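Local coordinates for protein lectin CEL-IV, C-type (Cucumaria echinata, PDB 3ALU) that binds galactose-containing sugars such as raffinose through a calcium ion held in a C-type lectin carbohydrate-recognition site, at residues P6-G11 and C16-H21; T10-K15 and Q60-E65; S94-T99 and D107-G112. All coordinates share one frame; numbering follows the deposited sequence.

Overall arrangement
Contacts 1 and 2 share Thr10 and Gly11 and touch directly: Phe17 CD1 of contact 1 lies 3.7 Å from Phe62 CE1 of contact 2, so the two contacts pack against each other, contact centres 10 Å apart. Both also meet the second subunit, placing them at an interface of the tetramer. Contact 3 lies on the opposite side of the chain's centre from contact 1, about 23 Å between contact centres, and does not touch either of the others. It alone lies near the sugar site: the Trp109 side chain is about 7 Å from the calcium ion and about 8 Å from the bound galactose. All three reach the same mixed sheet, contact 2 through strand 10-12.

Contact 1 of 3, residues P6-G11 and C16-H21; sequences PPLWTG and CFRLFH
Trp9 and Arg18 cross at about a right angle: Arg18 CB sits over one face of the indole, 3.5 Å from the centroid of its six-membered ring, a CH-pi contact. The arginine chain then runs extended past the ring, with CG anti to the backbone N (chi1 -176°), which carries the guanidinium beyond the pyrrole end. There the group presents its edge to Trp9 NE1, perpendicular to the indole plane. Leu8 CD1 covers one face of the guanidinium, 3.8 Å from Arg18 NH2, and Phe20 CE1 covers the opposite face. Phe20 also turns its edge to the face of Trp9, in an offset edge-to-face pair with planes at 68° and a closest approach of 4.1 Å between Phe20 CZ and Trp9 CZ2. The cationic end of Arg18 is thus layered between two apolar side chains.

Behind these groups the backbones pair antiparallel. Thr10 N donates to Phe17 O at 2.9 Å, and Phe17 N returns a bond to Thr10 O at 2.8 Å. Just before strand 10-12 begins, a water bridges the two backbones, donating to Leu8 O (2.7 Å) and to Phe17 O (3.1 Å), so the latter carbonyl accepts twice. A type II turn from Pro6 to Trp9, closed by Trp9 N to Pro6 O, brings Leu8 back beside Arg18, while the disulfide from Cys16 to Cys5 ties the start of the hairpin. Such a disulfide-linked N-terminal hairpin is characteristic of long-form C-type lectin domains. Strand 143-148 lines the other edge of strand 15-21, Phe36 meets Trp9 edge-to-face, Phe17 packs on helix 57-70, and Thr10 OG1 bonds to Trp9 O of the second subunit.

Contact 2 of 3, residues T10-K15 and Q60-E65; sequences TGFNGK and QAFLTE
Phe12 lies flat against Phe62, but the rings are slid so far apart that each covers mainly the other's CB. The planes differ by only 6° while the centroids are 4.8 Å apart, too far offset for the rings to overlap much. Instead two reciprocal CH-pi contacts form: Phe62 CB stands over the centre of the Phe12 ring, 3.7 Å from its centroid, and Phe12 CB lies over the Phe62 ring, 3.6 Å from its centroid and displaced toward the rim. The two side chains approach from strand and helix and pass in opposite directions. Both have CG anti to the backbone N (chi1 -173° in Phe12, 166° in Phe62), which sends each ring out past the other's root. The far end of Phe62 reaches Thr10, two residues back along the strand, whose CG2 meets the ring edge in plane, 4.0 Å from Phe62 CZ.

Phe12 ends strand 10-12 and opens the type I' turn to Lys15 that joins the hairpin strands. Its backbone is gripped at both ends, Phe12 N giving a bond to Lys15 O at 2.9 Å and Lys15 N one to Phe12 O at 3.0 Å. On the helix, Gln60 O accepts from Thr64 N and from Thr64 OG1, which come from opposite faces of the carbonyl plane. Phe17 adds a further ring beside Phe62, and Pro7 and Leu8 of the second subunit pack on Phe12 and Phe62. The contact lays the N-terminal hairpin against helix 57-70, probably the second of the two helices of the C-type lectin fold. Between these two segments it is made almost wholly by carbon, so dispersion and the fit of each ring over the other's CB probably hold them together.

Contact 3 of 3, residues S94-T99 and D107-G112; sequences SDQTWT and DGWVSG
Gln96 and Trp109 meet through one hydrogen bond, indole NE1 of Trp109 donating to OE1 of the Gln96 amide at 2.9 Å. The bond is fairly straight (161° at the hydrogen) and lies in the indole plane, but at the acceptor the donor stands above the carbonyl plane, 45° out of it, away from the usual lone-pair direction. The amide and indole planes stand almost perpendicular. Gln96 is extended beyond CG, which lets its amide reach the indole edge although the two backbones are far apart, and a bond from NE2 to Asn93 O, together with the one at OE1, helps fix the amide's rotation.

The compact part is the indole: Trp134 meets it edge-to-face, and Met87 and Val89 of strand 82-89 pack against it. At its base an Asx turn, with Trp109 N bonded to Asp107 OD2 at 3.2 Å, shapes the loop. On the looser, partly exposed side Gln96 meets 107-112 through Trp109 alone, with Met87 against its own chain. Trp109 precedes the EPN motif in sequence, and its side chain is about 4 Å from those of calcium ligands Glu113 and Asp136. One directional polar bond thus anchors an otherwise apolar ring in the second shell of the calcium site, consistent with helping to hold the ligand loop in place.

Contact 1 of 3, residues P6-G11 and C16-H21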
loop_
_atom_site.group_PDB
_atom_site.type_symbol
_atom_site.label_atom_id
_atom_site.label_comp_id
_atom_site.label_asym_id
_atom_site.label_seq_id
_atom_site.Cartn_x
_atom_site.Cartn_y
_atom_site.Cartn_z
ATOM N N PRO A 6 3.257 -6.798 -6.013
ATOM C CA PRO A 6 4.452 -7.560 -5.662
ATOM C C PRO A 6 5.668 -7.201 -6.527
ATOM O O PRO A 6 5.532 -6.545 -7.562
ATOM C CB PRO A 6 4.039 -9.011 -5.913
ATOM C CG PRO A 6 2.556 -9.003 -6.157
ATOM C CD PRO A 6 2.187 -7.632 -6.585
ATOM N N PRO A 7 6.870 -7.634 -6.116
ATOM C CA PRO A 7 8.077 -7.380 -6.850
ATOM C C PRO A 7 7.969 -7.848 -8.285
ATOM O O PRO A 7 7.475 -8.953 -8.559
ATOM C CB PRO A 7 9.128 -8.189 -6.084
ATOM C CG PRO A 7 8.612 -8.213 -4.709
ATOM C CD PRO A 7 7.128 -8.433 -4.911
ATOM N N LEU A 8 8.426 -6.978 -9.176
ATOM C CA LEU A 8 8.424 -7.165 -10.646
ATOM C C LEU A 8 7.084 -6.791 -11.276
ATOM O O LEU A 8 7.010 -6.673 -12.502
ATOM C CB LEU A 8 8.908 -8.562 -11.122
ATOM C CG LEU A 8 10.267 -9.061 -10.608
ATOM C CD1 LEU A 8 10.481 -10.551 -11.055
ATOM C CD2 LEU A 8 11.398 -8.168 -11.134
ATOM N N TRP A 9 6.056 -6.593 -10.453
ATOM C CA TRP A 9 4.752 -6.152 -10.988
ATOM C C TRP A 9 4.678 -4.638 -10.853
ATOM O O TRP A 9 5.453 -4.048 -10.122
ATOM C CB TRP A 9 3.572 -6.832 -10.260
ATOM C CG TRP A 9 3.538 -8.307 -10.548
ATOM C CD1 TRP A 9 4.417 -9.272 -10.070
ATOM C CD2 TRP A 9 2.637 -8.995 -11.409
ATOM N NE1 TRP A 9 4.103 -10.501 -10.585
ATOM C CE2 TRP A 9 3.010 -10.367 -11.411
ATOM C CE3 TRP A 9 1.543 -8.592 -12.181
ATOM C CZ2 TRP A 9 2.318 -11.340 -12.164
ATOM C CZ3 TRP A 9 0.872 -9.530 -12.936
ATOM C CH2 TRP A 9 1.240 -10.903 -12.916
ATOM N N THR A 10 3.778 -3.987 -11.594
ATOM C CA THR A 10 3.680 -2.545 -11.505
ATOM C C THR A 10 2.200 -2.138 -11.541
ATOM O O THR A 10 1.403 -2.794 -12.193
ATOM C CB THR A 10 4.547 -1.840 -12.570
ATOM O OG1 THR A 10 4.653 -0.445 -12.225
ATOM C CG2 THR A 10 3.984 -2.049 -13.971
ATOM N N GLY A 11 1.858 -1.097 -10.785
ATOM C CA GLY A 11 0.459 -0.755 -10.456
ATOM C C GLY A 11 -0.046 0.451 -11.216
ATOM O O GLY A 11 0.703 1.405 -11.474
ATOM N N CYS A 16 -2.536 -4.529 -10.767
ATOM C CA CYS A 16 -1.126 -4.826 -10.893
ATOM C C CYS A 16 -0.889 -5.593 -12.195
ATOM O O CYS A 16 -1.630 -6.560 -12.502
ATOM C CB CYS A 16 -0.643 -5.714 -9.740
ATOM S SG CYS A 16 -0.784 -4.871 -8.141
ATOM N N PHE A 17 0.093 -5.128 -12.942
ATOM C CA PHE A 17 0.362 -5.663 -14.275
ATOM C C PHE A 17 1.795 -6.110 -14.421
ATOM O O PHE A 17 2.701 -5.592 -13.768
ATOM C CB PHE A 17 0.120 -4.580 -15.320
ATOM C CG PHE A 17 -1.303 -4.050 -15.356
ATOM C CD1 PHE A 17 -1.628 -2.860 -14.709
ATOM C CD2 PHE A 17 -2.294 -4.729 -16.053
ATOM C CE1 PHE A 17 -2.929 -2.342 -14.763
ATOM C CE2 PHE A 17 -3.590 -4.238 -16.116
ATOM C CZ PHE A 17 -3.930 -3.059 -15.486
ATOM N N ARG A 18 2.003 -7.041 -15.354
ATOM C CA ARG A 18 3.350 -7.454 -15.709
ATOM C C ARG A 18 3.365 -7.957 -17.158
ATOM O O ARG A 18 2.496 -8.740 -17.592
ATOM C CB ARG A 18 3.863 -8.520 -14.745
ATOM C CG ARG A 18 5.337 -8.923 -15.027
ATOM C CD ARG A 18 5.917 -9.726 -13.868
ATOM N NE ARG A 18 7.153 -10.299 -14.339
ATOM C CZ ARG A 18 7.727 -11.344 -13.744
ATOM N NH1 ARG A 18 7.182 -11.859 -12.648
ATOM N NH2 ARG A 18 8.823 -11.856 -14.245
ATOM N N LEU A 19 4.323 -7.423 -17.898
ATOM C CA LEU A 19 4.625 -7.865 -19.268
ATOM C C LEU A 19 5.530 -9.068 -19.261
ATOM O O LEU A 19 6.629 -9.039 -18.639
ATOM C CB LEU A 19 5.278 -6.688 -20.017
ATOM C CG LEU A 19 5.811 -7.034 -21.422
ATOM C CD1 LEU A 19 4.659 -7.237 -22.383
ATOM C CD2 LEU A 19 6.723 -5.947 -21.919
ATOM N N PHE A 20 5.114 -10.102 -19.982
ATOM C CA PHE A 20 5.934 -11.334 -20.105
ATOM C C PHE A 20 6.508 -11.455 -21.500
ATOM O O PHE A 20 5.852 -11.121 -22.499
ATOM C CB PHE A 20 5.139 -12.577 -19.708
ATOM C CG PHE A 20 4.829 -12.623 -18.232
ATOM C CD1 PHE A 20 5.744 -13.202 -17.335
ATOM C CD2 PHE A 20 3.685 -12.012 -17.721
ATOM C CE1 PHE A 20 5.495 -13.204 -15.969
ATOM C CE2 PHE A 20 3.421 -12.040 -16.323
ATOM C CZ PHE A 20 4.352 -12.624 -15.455
ATOM N N HIS A 21 7.757 -11.934 -21.560
ATOM C CA HIS A 21 8.553 -11.894 -22.803
ATOM C C HIS A 21 8.584 -13.164 -23.588
ATOM O O HIS A 21 9.066 -13.152 -24.741
ATOM C CB HIS A 21 9.985 -11.431 -22.523
ATOM C CG HIS A 21 10.077 -10.032 -22.023
ATOM N ND1 HIS A 21 10.714 -9.038 -22.724
ATOM C CD2 HIS A 21 9.629 -9.458 -20.878
ATOM C CE1 HIS A 21 10.674 -7.917 -22.030
ATOM N NE2 HIS A 21 9.995 -8.135 -20.920
HETATM O O HOH W 1 5.678 -5.000 -14.129
#

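Contact 2 of 3, residues T10-K15 and Q60-E65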
loop_
_atom_site.group_PDB
_atom_site.type_symbol
_atom_site.label_atom_id
_atom_site.label_comp_id
_atom_site.label_asym_id
_atom_site.label_seq_id
_atom_site.Cartn_x
_atom_site.Cartn_y
_atom_site.Cartn_z
ATOM N N THR A 10 3.778 -3.987 -11.594
ATOM C CA THR A 10 3.680 -2.545 -11.505
ATOM C C THR A 10 2.200 -2.138 -11.541
ATOM O O THR A 10 1.403 -2.794 -12.193
ATOM C CB THR A 10 4.547 -1.840 -12.570
ATOM O OG1 THR A 10 4.653 -0.445 -12.225
ATOM C CG2 THR A 10 3.984 -2.049 -13.971
ATOM N N GLY A 11 1.858 -1.097 -10.785
ATOM C CA GLY A 11 0.459 -0.755 -10.456
ATOM C C GLY A 11 -0.046 0.451 -11.216
ATOM O O GLY A 11 0.703 1.405 -11.474
ATOM N N PHE A 12 -1.318 0.400 -11.571
ATOM C CA PHE A 12 -2.019 1.555 -12.145
ATOM C C PHE A 12 -3.460 1.429 -11.785
ATOM O O PHE A 12 -4.098 0.370 -12.014
ATOM C CB PHE A 12 -1.884 1.634 -13.670
ATOM C CG PHE A 12 -2.463 2.913 -14.268
ATOM C CD1 PHE A 12 -3.719 2.931 -14.853
ATOM C CD2 PHE A 12 -1.723 4.090 -14.241
ATOM C CE1 PHE A 12 -4.237 4.145 -15.426
ATOM C CE2 PHE A 12 -2.223 5.287 -14.772
ATOM C CZ PHE A 12 -3.494 5.309 -15.358
ATOM N N ASN A 13 -3.977 2.502 -11.173
ATOM C CA ASN A 13 -5.395 2.595 -10.820
ATOM C C ASN A 13 -5.939 1.373 -10.075
ATOM O O ASN A 13 -7.025 0.888 -10.380
ATOM C CB ASN A 13 -6.208 2.812 -12.083
ATOM C CG ASN A 13 -7.233 3.894 -11.908
ATOM O OD1 ASN A 13 -8.289 3.663 -11.323
ATOM N ND2 ASN A 13 -6.918 5.099 -12.397
ATOM N N GLY A 14 -5.155 0.859 -9.133
ATOM C CA GLY A 14 -5.617 -0.240 -8.292
ATOM C C GLY A 14 -5.351 -1.645 -8.780
ATOM O O GLY A 14 -5.637 -2.607 -8.074
ATOM N N LYS A 15 -4.783 -1.760 -9.972
ATOM C CA LYS A 15 -4.481 -3.082 -10.560
ATOM C C LYS A 15 -2.983 -3.265 -10.754
ATOM O O LYS A 15 -2.259 -2.304 -10.926
ATOM C CB LYS A 15 -5.174 -3.225 -11.911
ATOM C CG LYS A 15 -6.674 -3.322 -11.754
ATOM C CD LYS A 15 -7.383 -3.294 -13.103
ATOM C CE LYS A 15 -7.233 -4.620 -13.808
ATOM N NZ LYS A 15 -8.188 -4.682 -14.985
ATOM N N GLN A 60 -5.399 2.557 -21.135
ATOM C CA GLN A 60 -4.830 2.206 -22.410
ATOM C C GLN A 60 -3.491 2.910 -22.565
ATOM O O GLN A 60 -2.540 2.317 -23.069
ATOM C CB GLN A 60 -5.809 2.602 -23.560
ATOM C CG GLN A 60 -5.202 2.542 -24.972
ATOM C CD GLN A 60 -4.763 1.174 -25.414
ATOM O OE1 GLN A 60 -3.992 1.050 -26.371
ATOM N NE2 GLN A 60 -5.272 0.144 -24.766
ATOM N N ALA A 61 -3.433 4.182 -22.166
ATOM C CA ALA A 61 -2.202 4.948 -22.294
ATOM C C ALA A 61 -1.125 4.334 -21.401
ATOM O O ALA A 61 0.028 4.254 -21.819
ATOM C CB ALA A 61 -2.408 6.404 -21.927
ATOM N N PHE A 62 -1.517 3.919 -20.205
ATOM C CA PHE A 62 -0.540 3.335 -19.264
ATOM C C PHE A 62 0.036 2.040 -19.849
ATOM O O PHE A 62 1.262 1.842 -19.862
ATOM C CB PHE A 62 -1.147 3.049 -17.909
ATOM C CG PHE A 62 -0.272 2.163 -17.078
ATOM C CD1 PHE A 62 -0.601 0.828 -16.883
ATOM C CD2 PHE A 62 0.888 2.664 -16.534
ATOM C CE1 PHE A 62 0.245 -0.004 -16.137
ATOM C CE2 PHE A 62 1.718 1.856 -15.797
ATOM C CZ PHE A 62 1.418 0.534 -15.609
ATOM N N LEU A 63 -0.835 1.149 -20.317
ATOM C CA LEU A 63 -0.333 -0.125 -20.857
ATOM C C LEU A 63 0.513 0.029 -22.116
ATOM O O LEU A 63 1.494 -0.694 -22.308
ATOM C CB LEU A 63 -1.447 -1.171 -21.019
ATOM C CG LEU A 63 -2.168 -1.554 -19.716
ATOM C CD1 LEU A 63 -3.405 -2.395 -19.987
ATOM C CD2 LEU A 63 -1.169 -2.340 -18.702
ATOM N N THR A 64 0.161 1.003 -22.964
ATOM C CA THR A 64 0.977 1.298 -24.122
ATOM C C THR A 64 2.395 1.751 -23.695
ATOM O O THR A 64 3.398 1.284 -24.274
ATOM C CB THR A 64 0.320 2.375 -24.988
ATOM O OG1 THR A 64 -0.918 1.844 -25.450
ATOM C CG2 THR A 64 1.189 2.659 -26.203
ATOM N N GLU A 65 2.445 2.605 -22.669
ATOM C CA GLU A 65 3.712 3.153 -22.204
ATOM C C GLU A 65 4.499 1.999 -21.560
ATOM O O GLU A 65 5.730 1.920 -21.720
ATOM C CB GLU A 65 3.491 4.285 -21.213
ATOM C CG GLU A 65 4.828 4.860 -20.708
ATOM C CD GLU A 65 4.739 6.269 -20.119
ATOM O OE1 GLU A 65 3.665 6.669 -19.607
ATOM O OE2 GLU A 65 5.778 6.963 -20.153
#

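Contact 3 of 3, residues S94-T99 and D107-G112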
loop_
_atom_site.group_PDB
_atom_site.type_symbol
_atom_site.label_atom_id
_atom_site.label_comp_id
_atom_site.label_asym_id
_atom_site.label_seq_id
_atom_site.Cartn_x
_atom_site.Cartn_y
_atom_site.Cartn_z
ATOM N N SER A 94 -19.887 -7.723 -32.177
ATOM C CA SER A 94 -20.441 -7.239 -30.912
ATOM C C SER A 94 -20.178 -8.196 -29.752
ATOM O O SER A 94 -20.408 -7.827 -28.613
ATOM C CB SER A 94 -21.929 -6.906 -31.021
ATOM O OG SER A 94 -22.682 -8.047 -31.376
ATOM N N ASP A 95 -19.704 -9.415 -30.039
ATOM C CA ASP A 95 -19.493 -10.413 -29.012
ATOM C C ASP A 95 -18.093 -10.269 -28.438
ATOM O O ASP A 95 -17.265 -11.155 -28.575
ATOM C CB ASP A 95 -19.728 -11.845 -29.538
ATOM C CG ASP A 95 -21.160 -12.050 -29.995
ATOM O OD1 ASP A 95 -21.358 -12.457 -31.155
ATOM O OD2 ASP A 95 -22.087 -11.768 -29.203
ATOM N N GLN A 96 -17.857 -9.138 -27.785
ATOM C CA GLN A 96 -16.520 -8.881 -27.210
ATOM C C GLN A 96 -16.585 -9.151 -25.730
ATOM O O GLN A 96 -17.544 -8.710 -25.062
ATOM C CB GLN A 96 -16.099 -7.434 -27.474
ATOM C CG GLN A 96 -15.722 -7.213 -28.919
ATOM C CD GLN A 96 -15.393 -5.803 -29.272
ATOM O OE1 GLN A 96 -14.774 -5.074 -28.496
ATOM N NE2 GLN A 96 -15.785 -5.401 -30.474
ATOM N N THR A 97 -15.585 -9.891 -25.213
ATOM C CA THR A 97 -15.512 -10.222 -23.787
ATOM C C THR A 97 -14.050 -10.148 -23.357
ATOM O O THR A 97 -13.142 -10.347 -24.162
ATOM C CB THR A 97 -16.040 -11.657 -23.440
ATOM O OG1 THR A 97 -15.347 -12.644 -24.211
ATOM C CG2 THR A 97 -17.569 -11.807 -23.737
ATOM N N TRP A 98 -13.875 -9.925 -22.061
ATOM C CA TRP A 98 -12.579 -10.007 -21.432
ATOM C C TRP A 98 -12.505 -11.307 -20.664
ATOM O O TRP A 98 -13.497 -11.720 -20.035
ATOM C CB TRP A 98 -12.411 -8.865 -20.432
ATOM C CG TRP A 98 -12.304 -7.492 -21.009
ATOM C CD1 TRP A 98 -13.207 -6.466 -20.875
ATOM C CD2 TRP A 98 -11.206 -6.964 -21.767
ATOM N NE1 TRP A 98 -12.747 -5.330 -21.534
ATOM C CE2 TRP A 98 -11.509 -5.608 -22.066
ATOM C CE3 TRP A 98 -9.973 -7.511 -22.214
ATOM C CZ2 TRP A 98 -10.649 -4.784 -22.802
ATOM C CZ3 TRP A 98 -9.114 -6.700 -22.939
ATOM C CH2 TRP A 98 -9.442 -5.333 -23.226
ATOM N N THR A 99 -11.312 -11.913 -20.668
ATOM C CA THR A 99 -11.107 -13.172 -19.919
ATOM C C THR A 99 -11.340 -13.041 -18.437
ATOM O O THR A 99 -11.689 -14.041 -17.798
ATOM C CB THR A 99 -9.732 -13.806 -20.184
ATOM O OG1 THR A 99 -8.693 -12.895 -19.763
ATOM C CG2 THR A 99 -9.582 -14.183 -21.695
ATOM N N ASP A 107 -13.353 1.050 -25.776
ATOM C CA ASP A 107 -13.072 0.677 -27.151
ATOM C C ASP A 107 -11.702 1.217 -27.557
ATOM O O ASP A 107 -11.556 2.423 -27.812
ATOM C CB ASP A 107 -14.190 1.297 -28.034
ATOM C CG ASP A 107 -13.919 1.187 -29.508
ATOM O OD1 ASP A 107 -14.786 1.661 -30.313
ATOM O OD2 ASP A 107 -12.863 0.659 -29.892
ATOM N N GLY A 108 -10.690 0.333 -27.624
ATOM C CA GLY A 108 -9.347 0.758 -27.953
ATOM C C GLY A 108 -8.851 0.263 -29.301
ATOM O O GLY A 108 -7.666 0.302 -29.593
ATOM N N TRP A 109 -9.772 -0.188 -30.136
ATOM C CA TRP A 109 -9.428 -0.771 -31.422
ATOM C C TRP A 109 -8.860 0.268 -32.409
ATOM O O TRP A 109 -9.404 1.369 -32.538
ATOM C CB TRP A 109 -10.694 -1.360 -32.045
ATOM C CG TRP A 109 -11.282 -2.522 -31.291
ATOM C CD1 TRP A 109 -12.388 -2.500 -30.495
ATOM C CD2 TRP A 109 -10.734 -3.847 -31.199
ATOM N NE1 TRP A 109 -12.615 -3.766 -29.960
ATOM C CE2 TRP A 109 -11.609 -4.605 -30.374
ATOM C CE3 TRP A 109 -9.610 -4.474 -31.757
ATOM C CZ2 TRP A 109 -11.392 -5.971 -30.086
ATOM C CZ3 TRP A 109 -9.386 -5.854 -31.474
ATOM C CH2 TRP A 109 -10.278 -6.576 -30.646
ATOM N N VAL A 110 -7.801 -0.095 -33.120
ATOM C CA VAL A 110 -7.295 0.690 -34.263
ATOM C C VAL A 110 -8.475 0.742 -35.250
ATOM O O VAL A 110 -9.247 -0.220 -35.347
ATOM C CB VAL A 110 -6.101 -0.033 -34.938
ATOM C CG1 VAL A 110 -5.739 0.573 -36.299
ATOM C CG2 VAL A 110 -4.895 0.036 -34.054
ATOM N N SER A 111 -8.612 1.856 -35.970
ATOM C CA SER A 111 -9.638 1.934 -37.009
ATOM C C SER A 111 -9.582 0.761 -37.978
ATOM O O SER A 111 -8.502 0.375 -38.453
ATOM C CB SER A 111 -9.497 3.264 -37.754
ATOM O OG SER A 111 -8.279 3.257 -38.490
ATOM N N GLY A 112 -10.757 0.178 -38.248
ATOM C CA GLY A 112 -10.866 -1.039 -39.072
ATOM C C GLY A 112 -10.747 -2.391 -38.369
ATOM O O GLY A 112 -10.929 -3.453 -39.011
#